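Local coordinates for protein rhamnogalacturonan endolyase YesW (Bacillus subtilis, PDB 2ZUX) that degrades rhamnogalacturonan of plant cell-wall pectin, cutting rhamnosyl–galacturonic acid bonds inside the chain by elimination, with calcium or manganese required for activity, at residues Q504-G509 with L538-H543; L462-L467 with W511-V516; Q4-N9 with V546-I551. One frame throughout, in Å; residues are numbered along the deposited sequence.

Contact 1. Residues Q504-G509 with L538-H543. With CA (calcium ion), chain E.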
ATOM      1  N   GLN A 504      -0.859  -5.553   3.684  1.00  9.13           N
ATOM      2  CA  GLN A 504       0.268  -6.449   3.432  1.00  8.70           C
ATOM      3  C   GLN A 504       1.516  -5.591   3.288  1.00  8.51           C
ATOM      4  O   GLN A 504       1.541  -4.674   2.467  1.00  8.94           O
ATOM      5  CB  GLN A 504       0.057  -7.256   2.159  1.00  8.84           C
ATOM      6  CG  GLN A 504       1.236  -8.145   1.786  1.00  9.29           C
ATOM      7  CD  GLN A 504       1.035  -8.786   0.432  1.00  9.72           C
ATOM      8  OE1 GLN A 504       0.083  -9.559   0.232  1.00 10.01           O
ATOM      9  NE2 GLN A 504       1.905  -8.444  -0.520  1.00  9.28           N
ATOM     10  N   ALA A 505       2.547  -5.859   4.091  1.00  8.88           N
ATOM     11  CA  ALA A 505       3.777  -5.066   4.041  1.00  9.35           C
ATOM     12  C   ALA A 505       4.863  -5.775   4.812  1.00  9.43           C
ATOM     13  O   ALA A 505       4.588  -6.428   5.828  1.00  9.37           O
ATOM     14  CB  ALA A 505       3.556  -3.686   4.649  1.00  9.43           C
ATOM     15  N   ASP A 506       6.103  -5.615   4.362  1.00  9.77           N
ATOM     16  CA  ASP A 506       7.245  -6.011   5.194  1.00  9.64           C
ATOM     17  C   ASP A 506       7.413  -4.994   6.317  1.00 10.59           C
ATOM     18  O   ASP A 506       8.133  -3.998   6.168  1.00 11.16           O
ATOM     19  CB  ASP A 506       8.527  -6.103   4.374  1.00  9.99           C
ATOM     20  CG  ASP A 506       9.742  -6.389   5.231  1.00 10.09           C
ATOM     21  OD1 ASP A 506       9.579  -6.920   6.357  1.00 10.56           O
ATOM     22  OD2 ASP A 506      10.854  -6.086   4.775  1.00 10.37           O
ATOM     23  N   LEU A 507       6.735  -5.241   7.434  1.00 10.76           N
ATOM     24  CA  LEU A 507       6.743  -4.271   8.525  1.00 12.50           C
ATOM     25  C   LEU A 507       7.584  -4.678   9.732  1.00 12.02           C
ATOM     26  O   LEU A 507       7.822  -3.857  10.604  1.00 11.74           O
ATOM     27  CB  LEU A 507       5.323  -3.850   8.930  1.00 14.29           C
ATOM     28  CG  LEU A 507       4.198  -4.859   9.097  1.00 16.52           C
ATOM     29  CD1 LEU A 507       4.385  -5.702  10.340  1.00 19.56           C
ATOM     30  CD2 LEU A 507       2.850  -4.136   9.163  1.00 14.85           C
ATOM     31  N   LEU A 508       8.016  -5.934   9.780  1.00 11.97           N
ATOM     32  CA  LEU A 508       8.952  -6.394  10.814  1.00 12.42           C
ATOM     33  C   LEU A 508       9.699  -7.613  10.296  1.00 11.84           C
ATOM     34  O   LEU A 508       9.346  -8.167   9.261  1.00 11.37           O
ATOM     35  CB  LEU A 508       8.248  -6.701  12.140  1.00 13.82           C
ATOM     36  CG  LEU A 508       6.993  -7.554  12.151  1.00 15.69           C
ATOM     37  CD1 LEU A 508       7.322  -9.034  12.115  1.00 16.71           C
ATOM     38  CD2 LEU A 508       6.151  -7.224  13.398  1.00 17.36           C
ATOM     39  N   GLY A 509      10.752  -8.015  10.997  1.00 11.47           N
ATOM     40  CA  GLY A 509      11.497  -9.203  10.611  1.00 11.06           C
ATOM     41  C   GLY A 509      12.254  -9.019   9.309  1.00 10.55           C
ATOM     42  O   GLY A 509      12.557  -7.888   8.913  1.00 10.44           O
ATOM     43  N   LEU A 538      17.665  -9.898   1.928  1.00 12.50           N
ATOM     44  CA  LEU A 538      17.432  -8.721   1.093  1.00 12.24           C
ATOM     45  C   LEU A 538      17.173  -7.538   1.992  1.00 12.12           C
ATOM     46  O   LEU A 538      16.697  -7.710   3.112  1.00 12.38           O
ATOM     47  CB  LEU A 538      16.239  -8.932   0.153  1.00 12.51           C
ATOM     48  CG  LEU A 538      16.463  -9.862  -1.035  1.00 13.68           C
ATOM     49  CD1 LEU A 538      16.066 -11.290  -0.723  1.00 17.18           C
ATOM     50  CD2 LEU A 538      15.697  -9.357  -2.243  1.00 17.41           C
ATOM     51  N   TYR A 539      17.494  -6.341   1.519  1.00 11.54           N
ATOM     52  CA  TYR A 539      17.190  -5.129   2.269  1.00 11.52           C
ATOM     53  C   TYR A 539      15.711  -5.071   2.597  1.00 11.15           C
ATOM     54  O   TYR A 539      14.870  -5.461   1.783  1.00 11.73           O
ATOM     55  CB  TYR A 539      17.586  -3.885   1.480  1.00 12.58           C
ATOM     56  CG  TYR A 539      19.080  -3.700   1.413  1.00 13.03           C
ATOM     57  CD1 TYR A 539      19.788  -3.304   2.538  1.00 13.15           C
ATOM     58  CD2 TYR A 539      19.785  -3.932   0.231  1.00 13.96           C
ATOM     59  CE1 TYR A 539      21.159  -3.142   2.496  1.00 14.77           C
ATOM     60  CE2 TYR A 539      21.168  -3.772   0.184  1.00 15.17           C
ATOM     61  CZ  TYR A 539      21.842  -3.377   1.318  1.00 14.41           C
ATOM     62  OH  TYR A 539      23.211  -3.212   1.284  1.00 15.87           O
ATOM     63  N   THR A 540      15.387  -4.581   3.791  1.00 10.66           N
ATOM     64  CA  THR A 540      13.987  -4.431   4.156  1.00 11.18           C
ATOM     65  C   THR A 540      13.247  -3.713   3.026  1.00 10.54           C
ATOM     66  O   THR A 540      13.738  -2.734   2.454  1.00 10.18           O
ATOM     67  CB  THR A 540      13.795  -3.726   5.517  1.00 11.65           C
ATOM     68  OG1 THR A 540      12.388  -3.631   5.788  1.00 12.71           O
ATOM     69  CG2 THR A 540      14.394  -2.321   5.536  1.00 11.52           C
ATOM     70  N   LEU A 541      12.073  -4.227   2.682  1.00 10.23           N
ATOM     71  CA  LEU A 541      11.372  -3.721   1.505  1.00 10.34           C
ATOM     72  C   LEU A 541      10.907  -2.278   1.683  1.00  9.89           C
ATOM     73  O   LEU A 541      10.729  -1.555   0.707  1.00  9.71           O
ATOM     74  CB  LEU A 541      10.217  -4.649   1.128  1.00 10.29           C
ATOM     75  CG  LEU A 541      10.576  -6.128   0.934  1.00 11.05           C
ATOM     76  CD1 LEU A 541       9.346  -6.911   0.476  1.00 12.37           C
ATOM     77  CD2 LEU A 541      11.748  -6.301  -0.054  1.00 11.76           C
ATOM     78  N   MET A 542      10.762  -1.851   2.936  1.00  9.82           N
ATOM     79  CA  MET A 542      10.375  -0.482   3.240  1.00 10.28           C
ATOM     80  C   MET A 542      11.494   0.514   2.943  1.00 10.21           C
ATOM     81  O   MET A 542      11.275   1.726   3.010  1.00 10.08           O
ATOM     82  CB  MET A 542       9.910  -0.372   4.693  1.00 10.52           C
ATOM     83  CG  MET A 542       8.643  -1.173   4.964  1.00 11.15           C
ATOM     84  SD  MET A 542       7.212  -0.745   3.952  1.00 10.95           S
ATOM     85  CE  MET A 542       6.423   0.461   5.029  1.00 11.40           C
ATOM     86  N   HIS A 543      12.692   0.010   2.626  1.00 10.30           N
ATOM     87  CA  HIS A 543      13.788   0.866   2.162  1.00 10.78           C
ATOM     88  C   HIS A 543      13.954   0.840   0.638  1.00 11.58           C
ATOM     89  O   HIS A 543      14.905   1.415   0.100  1.00 12.47           O
ATOM     90  CB  HIS A 543      15.105   0.489   2.840  1.00 10.89           C
ATOM     91  CG  HIS A 543      15.252   1.002   4.238  1.00 11.25           C
ATOM     92  ND1 HIS A 543      14.492   2.024   4.769  1.00 12.68           N
ATOM     93  CD2 HIS A 543      16.138   0.655   5.200  1.00  9.45           C
ATOM     94  CE1 HIS A 543      14.885   2.260   6.011  1.00  9.94           C
ATOM     95  NE2 HIS A 543      15.893   1.451   6.287  1.00 13.75           N
TER
HETATM   96 CA    CA E 631       9.079  -9.112   7.198  1.00  9.78          CA
HETATM   97  O   HOH W   1      10.159  -2.701   7.500  1.00 15.94           O
HETATM   98  O   HOH W   2       9.782 -11.403   7.670  1.00 10.63           O
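One carboxylate oxygen, OD2 of Asp-506, faces two polar groups of the 538-543 loop. The backbone N of Leu-541 donates to it over 3.1 Å, nearly straight at 164°, meeting OD2 on its anti lone pair, the one turned away from OD1. The hydroxyl OG1 of Thr-540 also lies 3.1 Å from Asp-506 OD2, a bond that is not settled, since the hydroxyl could turn to a different acceptor. The other oxygen, Asp-506 OD1, is bound to calcium at 2.4 Å, so the carboxylate is fixed at both ends. Its reach follows from the first torsion, which sets CG opposite the backbone N (chi1 175°). The carbonyl O of Asp-506 accepts a bond of 2.7 Å from a water that also pairs with Thr-540 OG1, and Met-542 CG presses on the same carbonyl at 3.1 Å. Asp-506 CB meets Leu-541 CB at 3.9 Å. Asp-506 centres an inverse gamma turn and starts a calcium-binding loop of the beta-propeller, with ligands at every second residue: the carbonyls of Leu-508, Asp-510 and Arg-512 and the carboxylate of Glu-514, joined by a water. These ligands lie along the connection between strands 503-505 and 514-519. Beyond it, helix 547-553 packs on both segments, with Ile-551 on Ala-505 and Met-542, and Tyr-547 on Leu-541.

Contact 2. Residues L462-L467 with W511-V516. With CA (calcium ion), chain F; CA (calcium ion), chain E.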
ATOM      1  N   LEU A 462      12.590 -17.168  -3.856  1.00 11.49           N
ATOM      2  CA  LEU A 462      12.504 -15.855  -4.481  1.00 11.49           C
ATOM      3  C   LEU A 462      11.288 -15.692  -5.392  1.00 11.20           C
ATOM      4  O   LEU A 462      11.013 -14.580  -5.840  1.00 11.36           O
ATOM      5  CB  LEU A 462      13.805 -15.541  -5.229  1.00 11.58           C
ATOM      6  CG  LEU A 462      15.067 -15.415  -4.361  1.00 12.18           C
ATOM      7  CD1 LEU A 462      16.297 -15.323  -5.251  1.00 13.36           C
ATOM      8  CD2 LEU A 462      14.986 -14.197  -3.439  1.00 12.26           C
ATOM      9  N   LEU A 463      10.556 -16.774  -5.642  1.00 11.05           N
ATOM     10  CA  LEU A 463       9.273 -16.669  -6.344  1.00 10.97           C
ATOM     11  C   LEU A 463       8.278 -15.970  -5.424  1.00 10.43           C
ATOM     12  O   LEU A 463       8.464 -15.952  -4.199  1.00 10.63           O
ATOM     13  CB  LEU A 463       8.756 -18.049  -6.755  1.00 11.15           C
ATOM     14  CG  LEU A 463       9.655 -18.860  -7.696  1.00 11.72           C
ATOM     15  CD1 LEU A 463       9.042 -20.226  -7.937  1.00 12.78           C
ATOM     16  CD2 LEU A 463       9.870 -18.132  -9.025  1.00 13.04           C
ATOM     17  N   ARG A 464       7.231 -15.391  -5.999  1.00 10.28           N
ATOM     18  CA  ARG A 464       6.222 -14.726  -5.197  1.00 10.35           C
ATOM     19  C   ARG A 464       4.992 -15.601  -5.069  1.00 10.19           C
ATOM     20  O   ARG A 464       4.543 -16.220  -6.046  1.00 10.53           O
ATOM     21  CB  ARG A 464       5.884 -13.349  -5.773  1.00 10.24           C
ATOM     22  CG  ARG A 464       5.341 -12.386  -4.733  1.00  9.18           C
ATOM     23  CD  ARG A 464       5.282 -10.962  -5.225  1.00  9.50           C
ATOM     24  NE  ARG A 464       5.048 -10.034  -4.117  1.00  9.51           N
ATOM     25  CZ  ARG A 464       4.718  -8.751  -4.269  1.00  9.41           C
ATOM     26  NH1 ARG A 464       4.569  -8.237  -5.487  1.00  9.44           N
ATOM     27  NH2 ARG A 464       4.542  -7.978  -3.201  1.00  9.41           N
ATOM     28  N   GLU A 465       4.458 -15.652  -3.853  1.00 10.20           N
ATOM     29  CA  GLU A 465       3.253 -16.411  -3.555  1.00 10.64           C
ATOM     30  C   GLU A 465       2.020 -15.529  -3.817  1.00 10.41           C
ATOM     31  O   GLU A 465       2.156 -14.379  -4.240  1.00 10.20           O
ATOM     32  CB  GLU A 465       3.313 -16.939  -2.118  1.00 10.63           C
ATOM     33  CG  GLU A 465       4.363 -18.058  -1.898  1.00 11.49           C
ATOM     34  CD  GLU A 465       5.812 -17.606  -2.103  1.00 10.83           C
ATOM     35  OE1 GLU A 465       6.336 -16.837  -1.267  1.00 10.38           O
ATOM     36  OE2 GLU A 465       6.458 -18.043  -3.094  1.00 11.81           O
ATOM     37  N   GLN A 466       0.830 -16.076  -3.606  1.00 10.45           N
ATOM     38  CA  GLN A 466      -0.408 -15.349  -3.889  1.00 10.72           C
ATOM     39  C   GLN A 466      -1.202 -15.160  -2.611  1.00 10.08           C
ATOM     40  O   GLN A 466      -1.190 -16.026  -1.731  1.00 10.49           O
ATOM     41  CB  GLN A 466      -1.263 -16.093  -4.918  1.00 10.98           C
ATOM     42  CG  GLN A 466      -0.674 -16.133  -6.329  1.00 14.10           C
ATOM     43  CD  GLN A 466       0.437 -17.179  -6.463  1.00 16.38           C
ATOM     44  OE1 GLN A 466       0.246 -18.344  -6.113  1.00 19.79           O
ATOM     45  NE2 GLN A 466       1.609 -16.752  -6.907  1.00 21.87           N
ATOM     46  N   LEU A 467      -1.892 -14.032  -2.494  1.00  9.86           N
ATOM     47  CA  LEU A 467      -2.762 -13.787  -1.347  1.00 10.23           C
ATOM     48  C   LEU A 467      -4.142 -13.369  -1.830  1.00  9.97           C
ATOM     49  O   LEU A 467      -4.283 -12.579  -2.765  1.00  9.81           O
ATOM     50  CB  LEU A 467      -2.153 -12.725  -0.426  1.00 10.33           C
ATOM     51  CG  LEU A 467      -2.954 -12.337   0.826  1.00 10.88           C
ATOM     52  CD1 LEU A 467      -2.005 -11.910   1.923  1.00 11.59           C
ATOM     53  CD2 LEU A 467      -3.984 -11.240   0.560  1.00 12.47           C
ATOM     54  N   TRP A 511      12.951  -9.911   5.012  1.00 10.90           N
ATOM     55  CA  TRP A 511      12.360  -9.343   3.805  1.00 10.42           C
ATOM     56  C   TRP A 511      10.983  -9.871   3.419  1.00 10.20           C
ATOM     57  O   TRP A 511      10.307  -9.242   2.601  1.00 10.29           O
ATOM     58  CB  TRP A 511      13.324  -9.496   2.629  1.00 11.03           C
ATOM     59  CG  TRP A 511      13.599 -10.916   2.239  1.00 10.33           C
ATOM     60  CD1 TRP A 511      14.527 -11.750   2.795  1.00 11.93           C
ATOM     61  CD2 TRP A 511      12.957 -11.668   1.196  1.00 10.31           C
ATOM     62  NE1 TRP A 511      14.497 -12.978   2.169  1.00 11.73           N
ATOM     63  CE2 TRP A 511      13.537 -12.960   1.191  1.00 11.04           C
ATOM     64  CE3 TRP A 511      11.939 -11.382   0.271  1.00 10.27           C
ATOM     65  CZ2 TRP A 511      13.145 -13.957   0.289  1.00 11.73           C
ATOM     66  CZ3 TRP A 511      11.554 -12.381  -0.626  1.00 11.89           C
ATOM     67  CH2 TRP A 511      12.153 -13.650  -0.605  1.00 11.70           C
ATOM     68  N   ARG A 512      10.549 -10.999   3.979  1.00  9.39           N
ATOM     69  CA  ARG A 512       9.214 -11.479   3.638  1.00  9.69           C
ATOM     70  C   ARG A 512       8.152 -10.510   4.155  1.00  9.10           C
ATOM     71  O   ARG A 512       8.385  -9.756   5.101  1.00  9.63           O
ATOM     72  CB  ARG A 512       8.973 -12.902   4.138  1.00  9.56           C
ATOM     73  CG  ARG A 512       9.478 -13.994   3.183  1.00  9.74           C
ATOM     74  CD  ARG A 512      10.999 -14.178   3.219  1.00 10.16           C
ATOM     75  NE  ARG A 512      11.516 -14.540   4.541  1.00 10.34           N
ATOM     76  CZ  ARG A 512      11.477 -15.765   5.058  1.00 10.90           C
ATOM     77  NH1 ARG A 512      11.983 -15.982   6.262  1.00 12.10           N
ATOM     78  NH2 ARG A 512      10.933 -16.771   4.384  1.00 11.05           N
ATOM     79  N   GLU A 513       6.992 -10.515   3.509  1.00  9.34           N
ATOM     80  CA  GLU A 513       5.934  -9.585   3.850  1.00  9.37           C
ATOM     81  C   GLU A 513       5.023 -10.131   4.944  1.00  9.69           C
ATOM     82  O   GLU A 513       4.662 -11.294   4.926  1.00 10.06           O
ATOM     83  CB  GLU A 513       5.129  -9.270   2.595  1.00  9.44           C
ATOM     84  CG  GLU A 513       5.973  -8.686   1.480  1.00  9.51           C
ATOM     85  CD  GLU A 513       5.168  -8.402   0.235  1.00  9.72           C
ATOM     86  OE1 GLU A 513       5.079  -9.311  -0.613  1.00  9.40           O
ATOM     87  OE2 GLU A 513       4.613  -7.282   0.134  1.00  9.82           O
ATOM     88  N   GLU A 514       4.672  -9.266   5.890  1.00  9.19           N
ATOM     89  CA  GLU A 514       3.674  -9.588   6.910  1.00  9.63           C
ATOM     90  C   GLU A 514       2.286  -9.325   6.353  1.00  9.92           C
ATOM     91  O   GLU A 514       2.115  -8.564   5.385  1.00 10.00           O
ATOM     92  CB  GLU A 514       3.884  -8.735   8.159  1.00  9.80           C
ATOM     93  CG  GLU A 514       5.062  -9.148   9.034  1.00  9.62           C
ATOM     94  CD  GLU A 514       6.405  -9.105   8.311  1.00  9.53           C
ATOM     95  OE1 GLU A 514       6.781  -8.030   7.783  1.00  9.83           O
ATOM     96  OE2 GLU A 514       7.091 -10.156   8.260  1.00 10.23           O
ATOM     97  N   VAL A 515       1.293  -9.969   6.957  1.00  9.93           N
ATOM     98  CA  VAL A 515      -0.101  -9.700   6.626  1.00 10.44           C
ATOM     99  C   VAL A 515      -0.824  -9.267   7.883  1.00 10.28           C
ATOM    100  O   VAL A 515      -0.685  -9.890   8.938  1.00 10.66           O
ATOM    101  CB  VAL A 515      -0.824 -10.924   6.055  1.00 10.92           C
ATOM    102  CG1 VAL A 515      -2.184 -10.515   5.503  1.00 11.37           C
ATOM    103  CG2 VAL A 515      -0.002 -11.582   4.976  1.00 12.81           C
ATOM    104  N   VAL A 516      -1.595  -8.191   7.761  1.00 10.15           N
ATOM    105  CA  VAL A 516      -2.464  -7.737   8.828  1.00 10.42           C
ATOM    106  C   VAL A 516      -3.896  -8.026   8.391  1.00 10.45           C
ATOM    107  O   VAL A 516      -4.369  -7.444   7.407  1.00 10.78           O
ATOM    108  CB  VAL A 516      -2.296  -6.230   9.099  1.00 10.18           C
ATOM    109  CG1 VAL A 516      -3.167  -5.798  10.285  1.00 11.09           C
ATOM    110  CG2 VAL A 516      -0.824  -5.890   9.338  1.00 11.07           C
TER
HETATM  111 CA    CA F 632       8.621 -17.211  -2.312  1.00 10.72          CA
HETATM  112 CA    CA E 631       9.079  -9.112   7.198  1.00  9.78          CA
HETATM  113  O   HOH W   2       9.782 -11.403   7.670  1.00 10.63           O
HETATM  114  O   HOH W   3       9.108 -15.490  -0.623  1.00 10.96           O
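Segments 462-467 and 511-516 run almost parallel, 9° apart, with CA atoms of Leu-467 and Val-515 9.3 Å from each other, too far for strand pairing. They belong to two different sheets of the beta-propeller, packed through side chains, and each carries the same calcium pattern: Leu-463 O and the Glu-465 carboxylate hold one ion, Arg-512 O and the Glu-514 carboxylate another. Between them Arg-464, extended from CG to NE, sends NH2 to Glu-513 OE1 at 3.0 Å in a salt bridge whose N-H...O angle is 171°. The acceptor lies in the guanidinium plane and is approached on its syn side, 25° out of the carboxylate plane. Arg-464 has a further, stronger partner in Pro-562, and Glu-513 OE2 bonds to the Tyr-547 hydroxyl. A leucine in place of this arginine would probably leave the buried Glu-513 carboxylate without its positive partner across the two sheets. Apolar contacts lie on either side of this pair along the segments. Leu-462 CD2 touches Trp-511 CH2 at 4.0 Å, and farther along, within the strands, Leu-467 CD1 meets Val-515 tip to tip, 3.7 Å from CG2 and 3.8 Å from CG1.

Contact 3. Residues Q4-N9 with V546-I551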
ATOM      1  N   GLN A   4      15.249  10.667   1.061  1.00 12.72           N
ATOM      2  CA  GLN A   4      14.790  10.544   2.431  1.00 12.40           C
ATOM      3  C   GLN A   4      14.026   9.229   2.604  1.00 11.96           C
ATOM      4  O   GLN A   4      13.078   8.961   1.861  1.00 12.30           O
ATOM      5  CB  GLN A   4      13.883  11.719   2.781  1.00 12.46           C
ATOM      6  CG  GLN A   4      13.331  11.673   4.191  1.00 12.38           C
ATOM      7  CD  GLN A   4      12.067  12.503   4.339  1.00 11.47           C
ATOM      8  OE1 GLN A   4      12.067  13.712   4.100  1.00 12.40           O
ATOM      9  NE2 GLN A   4      10.972  11.848   4.711  1.00 12.12           N
ATOM     10  N   MET A   5      14.454   8.403   3.550  1.00 12.00           N
ATOM     11  CA  MET A   5      13.710   7.192   3.930  1.00 12.04           C
ATOM     12  C   MET A   5      13.698   7.084   5.456  1.00 12.56           C
ATOM     13  O   MET A   5      14.357   7.868   6.140  1.00 12.88           O
ATOM     14  CB  MET A   5      14.292   5.939   3.259  1.00 12.50           C
ATOM     15  CG  MET A   5      14.251   6.003   1.723  1.00 12.68           C
ATOM     16  SD  MET A   5      12.590   5.989   0.969  1.00 14.78           S
ATOM     17  CE  MET A   5      12.303   4.222   0.820  1.00 15.89           C
ATOM     18  N   GLU A   6      12.950   6.129   5.995  1.00 11.69           N
ATOM     19  CA  GLU A   6      12.721   6.067   7.437  1.00 12.24           C
ATOM     20  C   GLU A   6      13.893   5.475   8.188  1.00 12.29           C
ATOM     21  O   GLU A   6      14.482   4.489   7.764  1.00 12.47           O
ATOM     22  CB  GLU A   6      11.454   5.265   7.736  1.00 12.03           C
ATOM     23  CG  GLU A   6      10.181   6.025   7.369  1.00 11.37           C
ATOM     24  CD  GLU A   6       9.035   5.140   6.894  1.00 10.83           C
ATOM     25  OE1 GLU A   6       9.292   4.061   6.313  1.00 10.95           O
ATOM     26  OE2 GLU A   6       7.869   5.556   7.078  1.00 11.29           O
ATOM     27  N   ALA A   7      14.215   6.085   9.322  1.00 12.36           N
ATOM     28  CA  ALA A   7      15.125   5.464  10.279  1.00 13.14           C
ATOM     29  C   ALA A   7      14.369   4.344  10.981  1.00 13.53           C
ATOM     30  O   ALA A   7      13.444   4.597  11.760  1.00 14.82           O
ATOM     31  CB  ALA A   7      15.643   6.497  11.278  1.00 13.47           C
ATOM     32  N   LEU A   8      14.734   3.106  10.669  1.00 13.29           N
ATOM     33  CA  LEU A   8      14.048   1.937  11.199  1.00 12.96           C
ATOM     34  C   LEU A   8      14.906   1.240  12.233  1.00 13.19           C
ATOM     35  O   LEU A   8      16.141   1.227  12.128  1.00 13.45           O
ATOM     36  CB  LEU A   8      13.673   0.969  10.066  1.00 13.18           C
ATOM     37  CG  LEU A   8      12.608   1.470   9.076  1.00 12.63           C
ATOM     38  CD1 LEU A   8      12.369   0.449   7.972  1.00 13.16           C
ATOM     39  CD2 LEU A   8      11.282   1.836   9.757  1.00 12.69           C
ATOM     40  N   ASN A   9      14.254   0.668  13.241  1.00 12.76           N
ATOM     41  CA  ASN A   9      14.972  -0.156  14.204  1.00 13.02           C
ATOM     42  C   ASN A   9      15.240  -1.537  13.590  1.00 12.74           C
ATOM     43  O   ASN A   9      15.004  -1.745  12.399  1.00 12.97           O
ATOM     44  CB  ASN A   9      14.267  -0.181  15.578  1.00 13.20           C
ATOM     45  CG  ASN A   9      13.005  -1.041  15.607  1.00 13.39           C
ATOM     46  OD1 ASN A   9      12.681  -1.755  14.650  1.00 12.68           O
ATOM     47  ND2 ASN A   9      12.293  -0.989  16.734  1.00 14.53           N
ATOM     48  N   VAL A 546      10.199   2.138  -4.509  1.00 11.71           N
ATOM     49  CA  VAL A 546       8.886   1.873  -5.120  1.00 10.97           C
ATOM     50  C   VAL A 546       7.989   1.077  -4.163  1.00 10.36           C
ATOM     51  O   VAL A 546       6.777   1.347  -4.058  1.00 10.41           O
ATOM     52  CB  VAL A 546       9.035   1.149  -6.493  1.00 10.84           C
ATOM     53  CG1 VAL A 546       7.694   0.661  -7.020  1.00 11.46           C
ATOM     54  CG2 VAL A 546       9.673   2.085  -7.496  1.00 11.04           C
ATOM     55  N   TYR A 547       8.567   0.103  -3.465  1.00  9.39           N
ATOM     56  CA  TYR A 547       7.798  -0.683  -2.511  1.00  9.38           C
ATOM     57  C   TYR A 547       7.235   0.204  -1.403  1.00  9.46           C
ATOM     58  O   TYR A 547       6.055   0.104  -1.056  1.00  9.38           O
ATOM     59  CB  TYR A 547       8.652  -1.805  -1.921  1.00  9.27           C
ATOM     60  CG  TYR A 547       7.865  -2.758  -1.047  1.00  8.46           C
ATOM     61  CD1 TYR A 547       7.382  -3.955  -1.551  1.00  8.48           C
ATOM     62  CD2 TYR A 547       7.614  -2.447   0.285  1.00  8.45           C
ATOM     63  CE1 TYR A 547       6.645  -4.829  -0.746  1.00  7.66           C
ATOM     64  CE2 TYR A 547       6.888  -3.300   1.097  1.00  7.99           C
ATOM     65  CZ  TYR A 547       6.420  -4.485   0.581  1.00  8.10           C
ATOM     66  OH  TYR A 547       5.711  -5.311   1.418  1.00  8.74           O
ATOM     67  N   ARG A 548       8.074   1.062  -0.828  1.00  9.33           N
ATOM     68  CA  ARG A 548       7.624   1.908   0.283  1.00  9.21           C
ATOM     69  C   ARG A 548       6.451   2.776  -0.143  1.00  9.41           C
ATOM     70  O   ARG A 548       5.498   2.995   0.616  1.00  9.36           O
ATOM     71  CB  ARG A 548       8.770   2.783   0.805  1.00  9.77           C
ATOM     72  CG  ARG A 548       8.376   3.761   1.921  1.00  9.34           C
ATOM     73  CD  ARG A 548       7.892   2.981   3.122  1.00  9.52           C
ATOM     74  NE  ARG A 548       7.340   3.783   4.222  1.00 10.59           N
ATOM     75  CZ  ARG A 548       6.051   4.093   4.365  1.00 10.02           C
ATOM     76  NH1 ARG A 548       5.162   3.766   3.428  1.00 10.21           N
ATOM     77  NH2 ARG A 548       5.658   4.777   5.436  1.00  9.97           N
ATOM     78  N   LEU A 549       6.532   3.299  -1.360  1.00  8.89           N
ATOM     79  CA  LEU A 549       5.453   4.122  -1.891  1.00  9.49           C
ATOM     80  C   LEU A 549       4.195   3.297  -2.149  1.00  8.87           C
ATOM     81  O   LEU A 549       3.092   3.800  -1.956  1.00  8.73           O
ATOM     82  CB  LEU A 549       5.895   4.882  -3.149  1.00  9.76           C
ATOM     83  CG  LEU A 549       7.100   5.805  -2.918  1.00 11.45           C
ATOM     84  CD1 LEU A 549       7.463   6.509  -4.216  1.00 13.71           C
ATOM     85  CD2 LEU A 549       6.837   6.819  -1.817  1.00 13.39           C
ATOM     86  N   GLY A 550       4.368   2.045  -2.567  1.00  8.78           N
ATOM     87  CA  GLY A 550       3.243   1.113  -2.709  1.00  8.88           C
ATOM     88  C   GLY A 550       2.494   0.864  -1.409  1.00  8.66           C
ATOM     89  O   GLY A 550       1.258   0.768  -1.401  1.00  8.37           O
ATOM     90  N   ILE A 551       3.225   0.802  -0.302  1.00  8.25           N
ATOM     91  CA  ILE A 551       2.566   0.626   0.991  1.00  8.68           C
ATOM     92  C   ILE A 551       1.741   1.875   1.308  1.00  8.44           C
ATOM     93  O   ILE A 551       0.608   1.768   1.781  1.00  9.06           O
ATOM     94  CB  ILE A 551       3.568   0.286   2.114  1.00  8.56           C
ATOM     95  CG1 ILE A 551       4.320  -1.012   1.779  1.00  9.44           C
ATOM     96  CG2 ILE A 551       2.847   0.189   3.457  1.00  9.57           C
ATOM     97  CD1 ILE A 551       3.441  -2.189   1.349  1.00  9.58           C
TER
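Arg-548, on helix 547-553 of the propeller-family region, reaches across to Met-5 and Glu-6 in the loop between strands 3-4 and 13-17, so the contact joins the N-terminal beta-sheet region to that helix. At its root, Arg-548 CB lies 3.8 Å from Met-5 CE, and Arg-548 CG remains beside the same methyl at 4.1 Å; the twice-folded methionine runs alongside the arginine, pointing the other way. A turn at chi2 (62°) then swings the arginine chain toward the glutamate, where CD already comes within 3.6 Å of Glu-6 OE1. From there the guanidinium takes the carboxylate side-on. Arg-548 NE gives its proton to Glu-6 OE1 at 2.9 Å, and Arg-548 NH2 gives one to Glu-6 OE2 at the same 2.9 Å, the second bond being the straighter at 166°. Each carboxylate oxygen is met on its syn side, from somewhat out of the carboxylate plane, the two flat groups being turned 34° apart, and the double grip should restrict rotation of both. Tyr-128 OH adds a further bond to Glu-6 OE1, while Arg-548 NH2 has a weak one to Val-119 O. The side chain of Tyr-184, of strand 182-184, touches both Met-5 and Arg-548. On the arginine's side the fit is flatter, for Glu-6 OE1 and OE2 both stay close to the guanidinium plane of Arg-548.

All three contacts are essentially buried, although Glu-6 and Leu-462 remain partly exposed in contacts 3 and 2. Contacts 1 and 2 share one calcium loop and the sheet of strands 503-505 and 514-519, but in contact 1 an aspartate bound to the metal reaches a turn, whereas in contact 2 charged and apolar side chains join two sheets. Contact 3 has no metal and links the N-terminal region to the propeller-family region through a two-pronged salt bridge. Helix 547-553 connects them: its Tyr-547 hydroxyl bonds to Glu-513 OE2 of contact 2 at 2.6 Å and to Asp-506 N of contact 1 at 3.0 Å, while Arg-548 serves contact 3.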